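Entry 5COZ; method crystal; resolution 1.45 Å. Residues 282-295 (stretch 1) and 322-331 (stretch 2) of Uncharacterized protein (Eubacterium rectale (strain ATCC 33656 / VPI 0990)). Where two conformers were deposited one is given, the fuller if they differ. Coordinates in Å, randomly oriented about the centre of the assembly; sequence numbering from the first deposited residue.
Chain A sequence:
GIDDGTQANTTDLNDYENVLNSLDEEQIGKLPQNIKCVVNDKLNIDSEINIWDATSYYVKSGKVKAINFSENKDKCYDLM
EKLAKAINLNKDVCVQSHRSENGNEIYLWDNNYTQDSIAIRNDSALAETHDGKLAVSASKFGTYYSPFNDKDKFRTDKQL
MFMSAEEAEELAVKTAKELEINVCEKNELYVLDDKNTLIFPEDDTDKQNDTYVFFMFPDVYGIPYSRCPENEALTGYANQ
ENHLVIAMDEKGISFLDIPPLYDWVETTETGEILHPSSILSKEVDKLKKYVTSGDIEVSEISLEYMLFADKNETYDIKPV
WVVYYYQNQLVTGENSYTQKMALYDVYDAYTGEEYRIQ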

ATOM      1  N   LYS A 282     -17.665  16.008   5.807  1.00  8.70           N
ATOM      2  CA  LYS A 282     -16.676  17.047   6.045  1.00  8.66           C
ATOM      3  C   LYS A 282     -15.733  17.162   4.823  1.00  9.94           C
ATOM      4  O   LYS A 282     -15.392  18.272   4.392  1.00  9.30           O
ATOM      5  CB  LYS A 282     -15.907  16.676   7.328  1.00 12.88           C
ATOM      6  CG  LYS A 282     -15.086  17.744   7.932  1.00 21.23           C
ATOM      7  CD  LYS A 282     -14.876  17.364   9.377  1.00 17.17           C
ATOM      8  CE  LYS A 282     -14.051  18.400  10.008  1.00 13.24           C
ATOM      9  NZ  LYS A 282     -13.793  18.005  11.394  1.00 11.50           N
ATOM     10  N   GLU A 283     -15.354  16.019   4.247  1.00  8.62           N
ATOM     11  CA  GLU A 283     -14.452  16.022   3.091  1.00  8.17           C
ATOM     12  C   GLU A 283     -15.156  16.603   1.851  1.00 10.26           C
ATOM     13  O   GLU A 283     -14.542  17.382   1.122  1.00  8.90           O
ATOM     14  CB  GLU A 283     -13.955  14.609   2.832  1.00 10.26           C
ATOM     15  CG  GLU A 283     -13.069  14.502   1.596  1.00 11.40           C
ATOM     16  CD  GLU A 283     -11.681  15.108   1.677  1.00 14.31           C
ATOM     17  OE1 GLU A 283     -11.317  15.719   2.709  1.00 12.81           O
ATOM     18  OE2 GLU A 283     -10.955  14.986   0.663  1.00 11.40           O
ATOM     19  N   VAL A 284     -16.446  16.299   1.658  1.00  7.68           N
ATOM     20  CA  VAL A 284     -17.186  16.902   0.543  1.00  7.42           C
ATOM     21  C   VAL A 284     -17.253  18.423   0.738  1.00 10.83           C
ATOM     22  O   VAL A 284     -17.108  19.163  -0.240  1.00 10.50           O
ATOM     23  CB  VAL A 284     -18.572  16.256   0.406  1.00 11.02           C
ATOM     24  CG1 VAL A 284     -19.561  17.149  -0.352  1.00 11.58           C
ATOM     25  CG2 VAL A 284     -18.460  14.882  -0.233  1.00 11.54           C
ATOM     26  N   ASP A 285     -17.476  18.904   1.985  1.00  9.61           N
ATOM     27  CA  ASP A 285     -17.539  20.343   2.212  1.00 10.27           C
ATOM     28  C   ASP A 285     -16.196  20.989   1.827  1.00 13.30           C
ATOM     29  O   ASP A 285     -16.194  22.067   1.228  1.00 14.31           O
ATOM     30  CB  ASP A 285     -17.908  20.627   3.665  1.00 12.29           C
ATOM     31  CG  ASP A 285     -18.444  22.023   3.902  1.00 25.83           C
ATOM     32  OD1 ASP A 285     -19.422  22.428   3.191  1.00 23.40           O
ATOM     33  OD2 ASP A 285     -17.957  22.687   4.845  1.00 32.85           O
ATOM     34  N   LYS A 286     -15.071  20.304   2.119  1.00 10.43           N
ATOM     35  CA  LYS A 286     -13.739  20.808   1.767  0.60 10.25           C
ATOM     36  C   LYS A 286     -13.549  20.814   0.251  1.00 13.55           C
ATOM     37  O   LYS A 286     -13.135  21.815  -0.326  1.00 14.48           O
ATOM     38  CB  LYS A 286     -12.653  19.936   2.428  0.60 11.44           C
ATOM     39  CG  LYS A 286     -11.204  20.357   2.103  0.60 14.89           C
ATOM     40  CD  LYS A 286     -10.517  19.431   1.082  0.60 15.12           C
ATOM     41  CE  LYS A 286      -9.015  19.628   1.079  0.60 21.13           C
ATOM     42  NZ  LYS A 286      -8.356  18.900  -0.043  0.60 16.02           N
ATOM     43  N   LEU A 287     -13.822  19.674  -0.387  1.00  9.89           N
ATOM     44  CA  LEU A 287     -13.603  19.499  -1.823  1.00 10.77           C
ATOM     45  C   LEU A 287     -14.435  20.451  -2.647  1.00 14.00           C
ATOM     46  O   LEU A 287     -13.967  20.889  -3.687  1.00 13.71           O
ATOM     47  CB  LEU A 287     -13.870  18.054  -2.234  1.00 10.13           C
ATOM     48  CG  LEU A 287     -12.893  17.006  -1.634  1.00 12.08           C
ATOM     49  CD1 LEU A 287     -13.317  15.595  -1.996  1.00 11.39           C
ATOM     50  CD2 LEU A 287     -11.459  17.253  -2.079  1.00 15.16           C
ATOM     51  N   LYS A 288     -15.630  20.842  -2.164  1.00 11.88           N
ATOM     52  CA  LYS A 288     -16.459  21.819  -2.891  1.00 12.54           C
ATOM     53  C   LYS A 288     -15.743  23.140  -3.057  1.00 18.02           C
ATOM     54  O   LYS A 288     -16.027  23.843  -4.030  1.00 19.25           O
ATOM     55  CB  LYS A 288     -17.795  22.049  -2.165  1.00 14.38           C
ATOM     56  CG  LYS A 288     -18.805  20.927  -2.370  1.00 13.57           C
ATOM     57  CD  LYS A 288     -20.071  21.263  -1.542  1.00 18.90           C
ATOM     58  CE  LYS A 288     -21.192  20.282  -1.709  1.00 30.47           C
ATOM     59  NZ  LYS A 288     -22.386  20.683  -0.897  1.00 33.71           N
ATOM     60  N   LYS A 289     -14.817  23.470  -2.141  1.00 16.60           N
ATOM     61  CA  LYS A 289     -14.053  24.730  -2.156  1.00 17.99           C
ATOM     62  C   LYS A 289     -12.905  24.704  -3.157  1.00 24.47           C
ATOM     63  O   LYS A 289     -12.313  25.765  -3.424  1.00 25.07           O
ATOM     64  CB  LYS A 289     -13.461  25.008  -0.764  1.00 20.62           C
ATOM     65  CG  LYS A 289     -14.486  25.207   0.356  1.00 26.42           C
ATOM     66  CD  LYS A 289     -13.743  25.375   1.677  1.00 30.81           C
ATOM     67  CE  LYS A 289     -14.644  25.566   2.868  1.00 47.92           C
ATOM     68  NZ  LYS A 289     -15.154  24.272   3.380  1.00 64.71           N
ATOM     69  N   TYR A 290     -12.531  23.508  -3.638  1.00 19.18           N
ATOM     70  CA  TYR A 290     -11.377  23.354  -4.532  1.00 18.65           C
ATOM     71  C   TYR A 290     -11.811  23.029  -5.942  1.00 20.46           C
ATOM     72  O   TYR A 290     -10.988  22.688  -6.787  1.00 16.60           O
ATOM     73  CB  TYR A 290     -10.422  22.296  -3.983  1.00 19.05           C
ATOM     74  CG  TYR A 290      -9.696  22.798  -2.753  1.00 21.73           C
ATOM     75  CD1 TYR A 290      -8.559  23.596  -2.866  1.00 25.62           C
ATOM     76  CD2 TYR A 290     -10.196  22.555  -1.477  1.00 21.20           C
ATOM     77  CE1 TYR A 290      -7.909  24.100  -1.737  1.00 28.85           C
ATOM     78  CE2 TYR A 290      -9.541  23.032  -0.341  1.00 21.71           C
ATOM     79  CZ  TYR A 290      -8.406  23.816  -0.475  1.00 34.55           C
ATOM     80  OH  TYR A 290      -7.768  24.304   0.647  1.00 38.12           O
ATOM     81  N   VAL A 291     -13.093  23.256  -6.198  1.00 20.46           N
ATOM     82  CA  VAL A 291     -13.799  23.101  -7.460  1.00 21.15           C
ATOM     83  C   VAL A 291     -13.057  23.811  -8.626  1.00 20.70           C
ATOM     84  O   VAL A 291     -12.972  23.249  -9.723  1.00 17.19           O
ATOM     85  CB  VAL A 291     -15.260  23.643  -7.246  1.00 25.91           C
ATOM     86  CG1 VAL A 291     -15.326  25.166  -7.027  1.00 26.67           C
ATOM     87  CG2 VAL A 291     -16.205  23.191  -8.327  1.00 26.04           C
ATOM     88  N   THR A 292     -12.502  25.016  -8.388  1.00 19.71           N
ATOM     89  CA  THR A 292     -11.854  25.810  -9.440  1.00 20.64           C
ATOM     90  C   THR A 292     -10.557  25.189  -9.924  1.00 22.48           C
ATOM     91  O   THR A 292     -10.085  25.560 -10.991  1.00 23.41           O
ATOM     92  CB  THR A 292     -11.600  27.269  -9.001  1.00 29.61           C
ATOM     93  OG1 THR A 292     -10.756  27.289  -7.838  1.00 29.23           O
ATOM     94  CG2 THR A 292     -12.889  28.054  -8.788  1.00 27.38           C
ATOM     95  N   SER A 293      -9.986  24.255  -9.158  1.00 16.45           N
ATOM     96  CA  SER A 293      -8.742  23.577  -9.491  1.00 16.34           C
ATOM     97  C   SER A 293      -9.016  22.325 -10.344  1.00 16.13           C
ATOM     98  O   SER A 293      -8.065  21.671 -10.771  1.00 15.51           O
ATOM     99  CB  SER A 293      -7.979  23.190  -8.223  1.00 21.67           C
ATOM    100  OG  SER A 293      -7.413  24.340  -7.626  1.00 33.87           O
ATOM    101  N   GLY A 294     -10.292  22.012 -10.569  1.00 11.56           N
ATOM    102  CA  GLY A 294     -10.680  20.885 -11.418  1.00 11.17           C
ATOM    103  C   GLY A 294     -11.725  19.949 -10.843  1.00 12.08           C
ATOM    104  O   GLY A 294     -11.903  19.849  -9.622  1.00 10.77           O
ATOM    105  N   ASP A 295     -12.372  19.184 -11.740  1.00  9.16           N
ATOM    106  CA  ASP A 295     -13.390  18.210 -11.338  1.00  8.77           C
ATOM    107  C   ASP A 295     -12.799  17.154 -10.430  1.00 11.31           C
ATOM    108  O   ASP A 295     -11.630  16.800 -10.593  1.00  9.49           O
ATOM    109  CB  ASP A 295     -13.958  17.540 -12.577  1.00  9.69           C
ATOM    110  CG  ASP A 295     -14.608  18.493 -13.563  1.00 13.37           C
ATOM    111  OD1 ASP A 295     -14.890  19.668 -13.181  1.00 15.42           O
ATOM    112  OD2 ASP A 295     -14.854  18.071 -14.708  1.00 13.65           O
TER
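Stretch 2, residues 322-331: VVYYYQNQLV

Stretch 2 is an extended strand, residues 322-330, that enters from earlier in the chain and runs alongside the helix containing residues 282-288. Their N-to-C directions differ by 39°, with a signed crossing angle of -39°, and the axes come no closer than 11.0 Å, so side chains must span the gap. Beyond the helix, stretch 1 passes through a 3-10 segment at 291-293 and draws near the strand, until the CA atoms of Gly294 and Asn328 are 4.9 Å apart. Contact is thus made by side chains at the helix and increasingly by backbone beyond it.

At the helical end, Val323 and Tyr325 point toward the helix, while Tyr324 between them points away, the alternation expected of a strand. Val323 CG1 packs 3.8 Å from CG of Glu283, whose methylene groups give the valine an apolar surface; its OE1 is satisfied elsewhere in the structure. Tyr325 is the larger filler. CD2 of Leu287 lies 3.8 Å from the centroid of the Tyr325 ring and 16° off its normal, a CH-pi contact over one face that suits a branched aliphatic chain against an aromatic ring.

The hydroxyl of Tyr325 reaches the polar margin of this packing. Lys286 NZ is 3.4 Å from Tyr325 OH, but the angle is too poor for a direct hydrogen bond, and water links them instead. Water 2 lies 2.8 Å from Lys286 NZ, whose proton it accepts, and 2.8 Å from Tyr325 OH. Water 1 is also 2.8 Å from Tyr325 OH, but its bond from Lys286 NZ, at 3.3 Å, is weak.

Gln327 is the polar centre of the contact. Its CA-to-CB bond points sideways, yet an extended chain, with chi1 and chi2 both t, carries the amide to the turn of stretch 1. Gln327 NE2 donates to Gly294 O at 2.9 Å with a nearly straight angle of 168°, and to Tyr290 O at 2.9 Å in a weak bond bent to 129°. Tyr290 O also accepts from Ser293 N at 3.0 Å, within stretch 1. The other end of the amide is used too: Gln327 OE1 receives Gln329 NE2 at 2.9 Å. A primary amide suits this place because it offers two donor hydrogens and an acceptor together.

Gly294, at phi/psi 132/160, has a backbone that by itself calls for glycine. Its CA lies 3.3 Å from Asn328 O in a CA-H...O contact, and a CB would fall only 2.1 Å from that same oxygen.

Next to it, Asn328 N donates to Asp295 O at 2.8 Å and 167°. Water 4 completes the exchange, accepting from Asp295 N at 2.9 Å and donating to Asn328 O at 2.9 Å. Water 5 joins the side chains, donating to Asp295 OD2 at 2.7 Å and accepting from Asn328 ND2 at 2.8 Å, so carboxylate and amide are matched through solvent. Farther along, water 3 donates to Ser293 O at 2.8 Å and accepts from Leu330 N at 2.9 Å.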

ATOM      1  N   VAL A 322      -8.579   8.042   5.901  1.00  6.11           N
ATOM      2  CA  VAL A 322      -7.929   8.600   4.720  1.00  5.31           C
ATOM      3  C   VAL A 322      -8.949   8.635   3.606  1.00  7.39           C
ATOM      4  O   VAL A 322      -9.638   7.635   3.378  1.00  7.33           O
ATOM      5  CB  VAL A 322      -6.685   7.780   4.284  1.00  6.86           C
ATOM      6  CG1 VAL A 322      -5.956   8.522   3.158  1.00  6.76           C
ATOM      7  CG2 VAL A 322      -5.739   7.568   5.469  1.00  7.12           C
ATOM      8  N   VAL A 323      -9.046   9.766   2.896  1.00  5.49           N
ATOM      9  CA  VAL A 323      -9.889   9.878   1.715  1.00  5.63           C
ATOM     10  C   VAL A 323      -8.973  10.056   0.521  1.00  7.27           C
ATOM     11  O   VAL A 323      -8.234  11.026   0.435  1.00  7.62           O
ATOM     12  CB  VAL A 323     -10.918  11.038   1.802  1.00  7.59           C
ATOM     13  CG1 VAL A 323     -11.787  11.101   0.536  1.00  9.27           C
ATOM     14  CG2 VAL A 323     -11.792  10.874   3.039  1.00  7.83           C
ATOM     15  N   TYR A 324      -9.040   9.099  -0.416  1.00  6.07           N
ATOM     16  CA  TYR A 324      -8.262   9.152  -1.644  1.00  5.37           C
ATOM     17  C   TYR A 324      -9.181   9.652  -2.727  1.00  7.51           C
ATOM     18  O   TYR A 324     -10.330   9.180  -2.819  1.00  7.49           O
ATOM     19  CB  TYR A 324      -7.721   7.755  -2.002  1.00  5.76           C
ATOM     20  CG  TYR A 324      -6.839   7.161  -0.924  1.00  5.40           C
ATOM     21  CD1 TYR A 324      -7.377   6.341   0.070  1.00  5.46           C
ATOM     22  CD2 TYR A 324      -5.454   7.313  -0.966  1.00  6.33           C
ATOM     23  CE1 TYR A 324      -6.561   5.723   1.024  1.00  6.83           C
ATOM     24  CE2 TYR A 324      -4.633   6.709  -0.011  1.00  6.09           C
ATOM     25  CZ  TYR A 324      -5.186   5.886   0.954  1.00  6.90           C
ATOM     26  OH  TYR A 324      -4.387   5.307   1.911  1.00  7.97           O
ATOM     27  N   TYR A 325      -8.703  10.635  -3.525  1.00  5.59           N
ATOM     28  CA  TYR A 325      -9.540  11.168  -4.578  1.00  5.27           C
ATOM     29  C   TYR A 325      -8.707  11.586  -5.759  1.00  7.52           C
ATOM     30  O   TYR A 325      -7.508  11.782  -5.629  1.00  8.71           O
ATOM     31  CB  TYR A 325     -10.389  12.357  -4.039  1.00  7.08           C
ATOM     32  CG  TYR A 325      -9.580  13.594  -3.697  1.00  6.80           C
ATOM     33  CD1 TYR A 325      -8.995  13.747  -2.443  1.00  7.49           C
ATOM     34  CD2 TYR A 325      -9.451  14.642  -4.611  1.00  7.75           C
ATOM     35  CE1 TYR A 325      -8.274  14.902  -2.118  1.00  6.47           C
ATOM     36  CE2 TYR A 325      -8.728  15.790  -4.301  1.00  8.23           C
ATOM     37  CZ  TYR A 325      -8.132  15.910  -3.057  1.00  8.76           C
ATOM     38  OH  TYR A 325      -7.433  17.071  -2.754  1.00 12.53           O
ATOM     39  N   TYR A 326      -9.366  11.788  -6.903  1.00  6.11           N
ATOM     40  CA  TYR A 326      -8.720  12.304  -8.099  1.00  5.70           C
ATOM     41  C   TYR A 326      -9.193  13.709  -8.384  1.00  8.29           C
ATOM     42  O   TYR A 326     -10.357  14.014  -8.147  1.00  8.00           O
ATOM     43  CB  TYR A 326      -9.091  11.447  -9.333  1.00  6.71           C
ATOM     44  CG  TYR A 326      -8.621  10.028  -9.259  1.00  7.54           C
ATOM     45  CD1 TYR A 326      -7.272   9.713  -9.412  1.00  8.60           C
ATOM     46  CD2 TYR A 326      -9.531   8.981  -9.106  1.00  7.79           C
ATOM     47  CE1 TYR A 326      -6.832   8.394  -9.374  1.00  7.74           C
ATOM     48  CE2 TYR A 326      -9.099   7.650  -9.055  1.00  8.97           C
ATOM     49  CZ  TYR A 326      -7.748   7.364  -9.204  1.00 11.51           C
ATOM     50  OH  TYR A 326      -7.292   6.061  -9.146  1.00 11.36           O
ATOM     51  N   GLN A 327      -8.306  14.553  -8.903  1.00  7.33           N
ATOM     52  CA  GLN A 327      -8.720  15.854  -9.395  1.00  7.49           C
ATOM     53  C   GLN A 327      -8.183  16.018 -10.801  1.00 10.32           C
ATOM     54  O   GLN A 327      -7.006  15.783 -11.055  1.00  9.67           O
ATOM     55  CB  GLN A 327      -8.285  17.012  -8.495  1.00  9.47           C
ATOM     56  CG  GLN A 327      -8.836  18.352  -8.989  1.00  9.30           C
ATOM     57  CD  GLN A 327      -8.642  19.460  -7.981  1.00 12.94           C
ATOM     58  OE1 GLN A 327      -7.580  19.581  -7.363  1.00 12.96           O
ATOM     59  NE2 GLN A 327      -9.682  20.254  -7.780  1.00 12.92           N
ATOM     60  N   ASN A 328      -9.051  16.482 -11.687  1.00  7.64           N
ATOM     61  CA  ASN A 328      -8.738  16.656 -13.105  1.00  7.98           C
ATOM     62  C   ASN A 328      -8.175  18.061 -13.298  1.00 10.92           C
ATOM     63  O   ASN A 328      -8.916  19.019 -13.542  1.00 11.09           O
ATOM     64  CB  ASN A 328     -10.024  16.416 -13.895  1.00  9.18           C
ATOM     65  CG  ASN A 328      -9.798  16.117 -15.333  1.00 14.40           C
ATOM     66  OD1 ASN A 328      -8.654  15.894 -15.778  1.00 11.52           O
ATOM     67  ND2 ASN A 328     -10.893  16.113 -16.111  1.00 12.70           N
ATOM     68  N   GLN A 329      -6.859  18.182 -13.097  1.00 10.00           N
ATOM     69  CA  GLN A 329      -6.209  19.487 -13.051  1.00 10.67           C
ATOM     70  C   GLN A 329      -5.699  19.972 -14.394  1.00 14.35           C
ATOM     71  O   GLN A 329      -5.247  19.184 -15.215  1.00 13.18           O
ATOM     72  CB  GLN A 329      -5.051  19.437 -12.057  1.00 11.61           C
ATOM     73  CG  GLN A 329      -5.536  19.219 -10.627  1.00 11.61           C
ATOM     74  CD  GLN A 329      -4.428  19.278  -9.598  1.00 14.54           C
ATOM     75  OE1 GLN A 329      -3.223  19.312  -9.927  1.00 15.14           O
ATOM     76  NE2 GLN A 329      -4.833  19.280  -8.324  1.00 13.53           N
ATOM     77  N   LEU A 330      -5.747  21.290 -14.602  1.00 13.91           N
ATOM     78  CA  LEU A 330      -5.239  21.892 -15.818  1.00 15.89           C
ATOM     79  C   LEU A 330      -3.689  21.808 -15.825  1.00 21.44           C
ATOM     80  O   LEU A 330      -3.057  22.150 -14.824  1.00 21.61           O
ATOM     81  CB  LEU A 330      -5.728  23.342 -15.875  1.00 16.76           C
ATOM     82  CG  LEU A 330      -5.413  24.120 -17.132  1.00 20.80           C
ATOM     83  CD1 LEU A 330      -6.125  23.515 -18.338  1.00 18.77           C
ATOM     84  CD2 LEU A 330      -5.803  25.566 -16.943  1.00 23.67           C
ATOM     85  N   VAL A 331      -3.096  21.320 -16.922  1.00 18.37           N
ATOM     86  CA  VAL A 331      -1.634  21.202 -17.072  1.00 18.52           C
ATOM     87  C   VAL A 331      -1.055  22.618 -17.224  1.00 24.92           C
ATOM     88  O   VAL A 331      -1.640  23.438 -17.937  1.00 23.06           O
ATOM     89  CB  VAL A 331      -1.279  20.270 -18.262  1.00 21.91           C
ATOM     90  CG1 VAL A 331       0.209  20.339 -18.623  1.00 22.54           C
ATOM     91  CG2 VAL A 331      -1.680  18.839 -17.938  1.00 20.24           C
TER
HETATM   92  O   HOH W   1      -5.662  17.148  -0.533  1.00 22.19           O
HETATM   93  O   HOH W   2      -8.855  19.492  -2.741  1.00 29.20           O
HETATM   94  O   HOH W   3      -6.199  23.001 -12.292  1.00 23.67           O
HETATM   95  O   HOH W   4     -11.559  19.539 -14.528  1.00 12.23           O
HETATM   96  O   HOH W   5     -13.605  15.827 -15.426  1.00 16.89           O